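Local coordinates for endoglucanase E (PDB 2WAO), which probably removes acetyl groups from plant cell-wall polysaccharides through its esterase domain, which also binds cello-oligosaccharides at its active site, alongside a cellulase activity, at residues Y136-F147 with Y305-H316. Sequence-based numbering, arbitrary orientation.
Sequences YGNEGTSKEQSF and YGEDWHPSIATH. With BGC (beta-D-glucopyranose), chain B; BGC (beta-D-glucopyranose), chain C; BGC (beta-D-glucopyranose), chain D; BGC (beta-D-glucopyranose), chain E.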
loop_
_atom_site.group_PDB
_atom_site.type_symbol
_atom_site.label_atom_id
_atom_site.label_comp_id
_atom_site.label_asym_id
_atom_site.label_seq_id
_atom_site.Cartn_x
_atom_site.Cartn_y
_atom_site.Cartn_z
ATOM N N TYR A 136 4.232 -7.067 -4.530
ATOM C CA TYR A 136 5.112 -8.263 -4.541
ATOM C C TYR A 136 5.555 -8.575 -5.986
ATOM O O TYR A 136 4.723 -8.773 -6.906
ATOM C CB TYR A 136 4.292 -9.428 -3.979
ATOM C CG TYR A 136 4.916 -10.814 -3.848
ATOM C CD1 TYR A 136 4.845 -11.491 -2.619
ATOM C CD2 TYR A 136 5.447 -11.489 -4.948
ATOM C CE1 TYR A 136 5.335 -12.747 -2.478
ATOM C CE2 TYR A 136 5.996 -12.809 -4.805
ATOM C CZ TYR A 136 5.875 -13.420 -3.582
ATOM O OH TYR A 136 6.332 -14.705 -3.403
ATOM N N GLY A 137 6.873 -8.560 -6.188
ATOM C CA GLY A 137 7.450 -9.098 -7.438
ATOM C C GLY A 137 7.253 -8.252 -8.681
ATOM O O GLY A 137 7.561 -8.724 -9.798
ATOM N N ASN A 138 6.736 -7.023 -8.530
ATOM C CA ASN A 138 6.306 -6.257 -9.723
ATOM C C ASN A 138 7.464 -5.801 -10.637
ATOM O O ASN A 138 7.239 -5.497 -11.830
ATOM C CB ASN A 138 5.279 -5.142 -9.399
ATOM C CG ASN A 138 5.916 -3.925 -8.759
ATOM O OD1 ASN A 138 7.011 -4.024 -8.203
ATOM N ND2 ASN A 138 5.226 -2.760 -8.813
ATOM N N GLU A 139 8.701 -5.823 -10.126
ATOM C CA GLU A 139 9.857 -5.514 -11.000
ATOM C C GLU A 139 10.618 -6.773 -11.457
ATOM O O GLU A 139 11.633 -6.696 -12.195
ATOM C CB GLU A 139 10.773 -4.470 -10.345
ATOM C CG GLU A 139 10.024 -3.159 -10.124
ATOM C CD GLU A 139 10.924 -1.990 -9.783
ATOM O OE1 GLU A 139 11.980 -2.197 -9.152
ATOM O OE2 GLU A 139 10.555 -0.860 -10.168
ATOM N N GLY A 140 10.126 -7.943 -11.043
ATOM C CA GLY A 140 10.538 -9.166 -11.731
ATOM C C GLY A 140 9.765 -9.352 -13.029
ATOM O O GLY A 140 8.652 -8.812 -13.214
ATOM N N THR A 141 10.347 -10.071 -13.983
ATOM C CA THR A 141 9.629 -10.283 -15.245
ATOM C C THR A 141 9.512 -11.776 -15.500
ATOM O O THR A 141 9.051 -12.192 -16.540
ATOM C CB THR A 141 10.294 -9.558 -16.449
ATOM O OG1 THR A 141 11.674 -9.974 -16.594
ATOM C CG2 THR A 141 10.264 -8.059 -16.254
ATOM N N SER A 142 9.909 -12.571 -14.526
ATOM C CA SER A 142 9.788 -14.016 -14.662
ATOM C C SER A 142 8.879 -14.616 -13.580
ATOM O O SER A 142 9.162 -14.494 -12.373
ATOM C CB SER A 142 11.164 -14.677 -14.612
ATOM O OG SER A 142 10.963 -16.087 -14.596
ATOM N N LYS A 143 7.813 -15.294 -14.001
ATOM C CA LYS A 143 6.875 -15.908 -13.041
ATOM C C LYS A 143 7.491 -17.077 -12.248
ATOM O O LYS A 143 6.968 -17.473 -11.206
ATOM C CB LYS A 143 5.598 -16.363 -13.740
ATOM C CG LYS A 143 5.807 -17.504 -14.736
ATOM C CD LYS A 143 4.616 -17.655 -15.653
ATOM C CE LYS A 143 4.857 -18.883 -16.556
ATOM N NZ LYS A 143 3.902 -18.831 -17.682
ATOM N N GLU A 144 8.612 -17.590 -12.738
ATOM C CA GLU A 144 9.318 -18.716 -12.102
ATOM C C GLU A 144 10.141 -18.292 -10.884
ATOM O O GLU A 144 10.504 -19.141 -10.012
ATOM C CB GLU A 144 10.269 -19.371 -13.113
ATOM C CG GLU A 144 9.651 -20.514 -13.902
ATOM C CD GLU A 144 8.761 -20.045 -15.039
ATOM O OE1 GLU A 144 9.053 -18.967 -15.626
ATOM O OE2 GLU A 144 7.762 -20.761 -15.341
ATOM N N GLN A 145 10.489 -17.007 -10.850
ATOM C CA GLN A 145 11.359 -16.476 -9.807
ATOM C C GLN A 145 10.565 -16.250 -8.523
ATOM O O GLN A 145 9.420 -15.738 -8.562
ATOM C CB GLN A 145 12.008 -15.180 -10.290
ATOM C CG GLN A 145 13.030 -14.572 -9.303
ATOM C CD GLN A 145 13.817 -13.417 -9.908
ATOM O OE1 GLN A 145 13.618 -12.255 -9.547
ATOM N NE2 GLN A 145 14.698 -13.734 -10.840
ATOM N N SER A 146 11.149 -16.642 -7.388
ATOM C CA SER A 146 10.487 -16.392 -6.118
ATOM C C SER A 146 10.743 -14.962 -5.592
ATOM O O SER A 146 11.512 -14.198 -6.164
ATOM C CB SER A 146 10.890 -17.438 -5.108
ATOM O OG SER A 146 12.281 -17.426 -5.002
ATOM N N PHE A 147 10.061 -14.627 -4.504
ATOM C CA PHE A 147 10.101 -13.293 -3.946
ATOM C C PHE A 147 11.524 -12.826 -3.646
ATOM O O PHE A 147 12.295 -13.536 -2.972
ATOM C CB PHE A 147 9.300 -13.261 -2.650
ATOM C CG PHE A 147 9.260 -11.902 -2.005
ATOM C CD1 PHE A 147 8.392 -10.916 -2.508
ATOM C CD2 PHE A 147 10.055 -11.607 -0.901
ATOM C CE1 PHE A 147 8.319 -9.629 -1.892
ATOM C CE2 PHE A 147 10.000 -10.319 -0.267
ATOM C CZ PHE A 147 9.144 -9.341 -0.776
ATOM N N TYR A 305 4.304 -11.035 -16.412
ATOM C CA TYR A 305 4.121 -11.450 -15.008
ATOM C C TYR A 305 5.348 -11.076 -14.216
ATOM O O TYR A 305 6.457 -11.059 -14.751
ATOM C CB TYR A 305 4.047 -12.975 -14.866
ATOM C CG TYR A 305 2.870 -13.634 -15.496
ATOM C CD1 TYR A 305 1.605 -13.582 -14.892
ATOM C CD2 TYR A 305 3.030 -14.335 -16.697
ATOM C CE1 TYR A 305 0.492 -14.257 -15.511
ATOM C CE2 TYR A 305 1.971 -14.968 -17.310
ATOM C CZ TYR A 305 0.717 -14.932 -16.722
ATOM O OH TYR A 305 -0.317 -15.578 -17.373
ATOM N N GLY A 306 5.149 -10.843 -12.918
ATOM C CA GLY A 306 6.275 -10.650 -12.008
ATOM C C GLY A 306 6.543 -11.927 -11.237
ATOM O O GLY A 306 6.040 -13.001 -11.585
ATOM N N GLU A 307 7.274 -11.794 -10.122
ATOM C CA GLU A 307 7.699 -12.947 -9.343
ATOM C C GLU A 307 6.505 -13.730 -8.875
ATOM O O GLU A 307 5.472 -13.131 -8.534
ATOM C CB GLU A 307 8.557 -12.483 -8.137
ATOM C CG GLU A 307 9.908 -11.911 -8.586
ATOM C CD GLU A 307 10.735 -11.342 -7.418
ATOM O OE1 GLU A 307 10.139 -11.091 -6.350
ATOM O OE2 GLU A 307 11.980 -11.153 -7.575
ATOM N N ASP A 308 6.612 -15.060 -8.927
ATOM C CA ASP A 308 5.534 -15.931 -8.462
ATOM C C ASP A 308 4.156 -15.638 -9.095
ATOM O O ASP A 308 3.132 -15.817 -8.434
ATOM C CB ASP A 308 5.457 -15.941 -6.909
ATOM C CG ASP A 308 6.639 -16.686 -6.283
ATOM O OD1 ASP A 308 7.088 -17.687 -6.907
ATOM O OD2 ASP A 308 7.115 -16.262 -5.198
ATOM N N TRP A 309 4.158 -15.232 -10.381
ATOM C CA TRP A 309 2.923 -14.863 -11.122
ATOM C C TRP A 309 2.212 -13.618 -10.600
ATOM O O TRP A 309 1.055 -13.366 -10.992
ATOM C CB TRP A 309 1.896 -16.000 -11.074
ATOM C CG TRP A 309 2.351 -17.321 -11.634
ATOM C CD1 TRP A 309 3.234 -18.189 -11.078
ATOM C CD2 TRP A 309 1.894 -17.930 -12.846
ATOM N NE1 TRP A 309 3.381 -19.297 -11.883
ATOM C CE2 TRP A 309 2.562 -19.163 -12.970
ATOM C CE3 TRP A 309 1.005 -17.531 -13.855
ATOM C CZ2 TRP A 309 2.373 -20.009 -14.056
ATOM C CZ3 TRP A 309 0.799 -18.386 -14.941
ATOM C CH2 TRP A 309 1.479 -19.613 -15.025
ATOM N N HIS A 310 2.843 -12.840 -9.703
ATOM C CA HIS A 310 2.176 -11.611 -9.267
ATOM C C HIS A 310 2.158 -10.567 -10.402
ATOM O O HIS A 310 2.910 -10.708 -11.429
ATOM C CB HIS A 310 2.829 -11.078 -7.988
ATOM C CG HIS A 310 2.559 -11.957 -6.802
ATOM N ND1 HIS A 310 3.125 -13.204 -6.670
ATOM C CD2 HIS A 310 1.726 -11.811 -5.743
ATOM C CE1 HIS A 310 2.695 -13.775 -5.551
ATOM N NE2 HIS A 310 1.858 -12.942 -4.961
ATOM N N PRO A 311 1.296 -9.523 -10.273
ATOM C CA PRO A 311 1.172 -8.612 -11.432
ATOM C C PRO A 311 2.454 -7.844 -11.818
ATOM O O PRO A 311 3.184 -7.381 -10.953
ATOM C CB PRO A 311 0.033 -7.654 -11.026
ATOM C CG PRO A 311 -0.777 -8.457 -10.000
ATOM C CD PRO A 311 0.306 -9.205 -9.226
ATOM N N SER A 312 2.653 -7.691 -13.137
ATOM C CA SER A 312 3.719 -6.849 -13.700
ATOM C C SER A 312 3.337 -5.364 -13.511
ATOM O O SER A 312 2.159 -5.052 -13.165
ATOM C CB SER A 312 3.803 -7.132 -15.214
ATOM O OG SER A 312 2.582 -6.726 -15.837
ATOM N N ILE A 313 4.285 -4.454 -13.766
ATOM C CA ILE A 313 3.946 -3.034 -13.722
ATOM C C ILE A 313 2.862 -2.705 -14.747
ATOM O O ILE A 313 1.941 -1.928 -14.451
ATOM C CB ILE A 313 5.185 -2.155 -13.862
ATOM C CG1 ILE A 313 5.933 -2.205 -12.513
ATOM C CG2 ILE A 313 4.767 -0.685 -14.135
ATOM C CD1 ILE A 313 7.345 -1.829 -12.630
ATOM N N ALA A 314 2.953 -3.288 -15.954
ATOM C CA ALA A 314 1.882 -3.066 -16.910
ATOM C C ALA A 314 0.482 -3.430 -16.404
ATOM O O ALA A 314 -0.488 -2.699 -16.644
ATOM C CB ALA A 314 2.208 -3.807 -18.260
ATOM N N THR A 315 0.385 -4.570 -15.723
ATOM C CA THR A 315 -0.880 -5.020 -15.155
ATOM C C THR A 315 -1.322 -4.038 -14.019
ATOM O O THR A 315 -2.491 -3.635 -13.992
ATOM C CB THR A 315 -0.766 -6.447 -14.634
ATOM O OG1 THR A 315 -0.595 -7.370 -15.745
ATOM C CG2 THR A 315 -2.063 -6.842 -13.860
ATOM N N HIS A 316 -0.388 -3.606 -13.168
ATOM C CA HIS A 316 -0.685 -2.560 -12.167
ATOM C C HIS A 316 -1.209 -1.283 -12.810
ATOM O O HIS A 316 -2.158 -0.686 -12.307
ATOM C CB HIS A 316 0.523 -2.257 -11.274
ATOM C CG HIS A 316 0.754 -3.275 -10.190
ATOM N ND1 HIS A 316 0.082 -3.235 -8.983
ATOM C CD2 HIS A 316 1.613 -4.330 -10.108
ATOM C CE1 HIS A 316 0.531 -4.198 -8.192
ATOM N NE2 HIS A 316 1.436 -4.901 -8.861
HETATM C C2 BGC B . 4.274 -17.853 -3.479
HETATM C C3 BGC B . 4.394 -17.782 -1.963
HETATM C C4 BGC B . 3.767 -16.478 -1.456
HETATM C C5 BGC B . 2.312 -16.391 -1.968
HETATM C C6 BGC B . 1.516 -15.170 -1.467
HETATM C C1 BGC B . 2.817 -17.668 -3.891
HETATM O O2 BGC B . 4.824 -19.092 -3.937
HETATM O O3 BGC B . 5.776 -17.837 -1.588
HETATM O O4 BGC B . 3.755 -16.693 -0.134
HETATM O O5 BGC B . 2.328 -16.436 -3.393
HETATM O O6 BGC B . 2.172 -13.990 -1.897
HETATM C C2 BGC C . -0.715 -17.778 -6.819
HETATM C C3 BGC C . 0.430 -17.173 -6.009
HETATM C C4 BGC C . 1.551 -18.183 -5.821
HETATM C C5 BGC C . 1.993 -18.764 -7.168
HETATM C C6 BGC C . 2.929 -19.942 -6.879
HETATM C C1 BGC C . -0.172 -18.366 -8.136
HETATM O O2 BGC C . -1.707 -16.796 -7.102
HETATM O O3 BGC C . -0.059 -16.741 -4.760
HETATM O O4 BGC C . 2.673 -17.671 -5.306
HETATM O O5 BGC C . 0.898 -19.273 -7.941
HETATM O O6 BGC C . 3.235 -20.430 -8.141
HETATM C C2 BGC D . 3.874 -15.864 2.141
HETATM C C3 BGC D . 4.528 -14.777 3.002
HETATM C C4 BGC D . 5.992 -14.567 2.611
HETATM C C5 BGC D . 6.049 -14.228 1.134
HETATM C C6 BGC D . 7.471 -13.871 0.665
HETATM C C1 BGC D . 4.179 -15.598 0.671
HETATM O O2 BGC D . 2.471 -15.933 2.359
HETATM O O3 BGC D . 4.355 -15.057 4.377
HETATM O O4 BGC D . 6.519 -13.467 3.324
HETATM O O5 BGC D . 5.567 -15.395 0.489
HETATM O O6 BGC D . 8.209 -15.036 0.405
HETATM C C2 BGC E . -4.376 -18.187 -16.216
HETATM C C3 BGC E . -3.115 -18.368 -15.379
HETATM C C4 BGC E . -3.225 -19.596 -14.482
HETATM C C5 BGC E . -3.712 -20.806 -15.271
HETATM C C6 BGC E . -3.901 -22.012 -14.359
HETATM C C1 BGC E . -4.781 -19.497 -16.882
HETATM O O1 BGC E . -6.001 -19.318 -17.566
HETATM O O2 BGC E . -4.148 -17.208 -17.204
HETATM O O3 BGC E . -2.912 -17.222 -14.583
HETATM O O4 BGC E . -2.370 -19.839 -14.027
HETATM O O5 BGC E . -4.936 -20.496 -15.900
HETATM O O6 BGC E . -4.776 -22.932 -14.972
HETATM O O HOH W 1 2.847 -7.211 -8.257
HETATM O O HOH W 2 9.481 -8.797 -4.949
HETATM O O HOH W 3 6.855 -5.432 -14.454
HETATM O O HOH W 4 6.823 -8.084 -14.931
HETATM O O HOH W 5 6.536 -19.183 -9.260
HETATM O O HOH W 6 8.734 -16.704 -2.632
#
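G137 O is gripped from opposite faces of its carbonyl plane, by E307 N at 3.1 Å across the contact and by G140 N, which closes a type I turn. The Y136 hydroxyl donates to the anti lone pair of D308 OD2 at 2.5 Å; OD2 sits at the ring's edge, near its plane, while the carboxylate is turned 48° from the ring. With CG anti to the backbone N (chi1 -180°), the Y136 ring slides between F147 CD1, over the centre of one face, and the H310 imidazole on the other, a face-to-face stack with centroids 3.8 Å apart and planes at 18°. H310 ND1 gives its proton to E307 O, fixing the ring's rotation, while NE2 hydrogen-bonds O6 of the chain B glucose at 3.3 Å. D308 N donates to Q145 O. The extended K143 chain runs alongside W309, its CD 3.6 Å from the centroid of the six-membered ring. The buried E307 carboxylate is held by N151 and T148 and takes a water on OE1. Y136, F147, D308, W309 and H310 line the glycan pocket, H310 probably the catalytic histidine, as in SGNH hydrolases. The contact joins the loop after helix 131-134 to the N-terminal end of helix 313-331, where the N-cap S312 OG accepts from T315 N and also bonds T303 O, with helix 131-134 packing S131 against Y136 and H310 and I132 against P311.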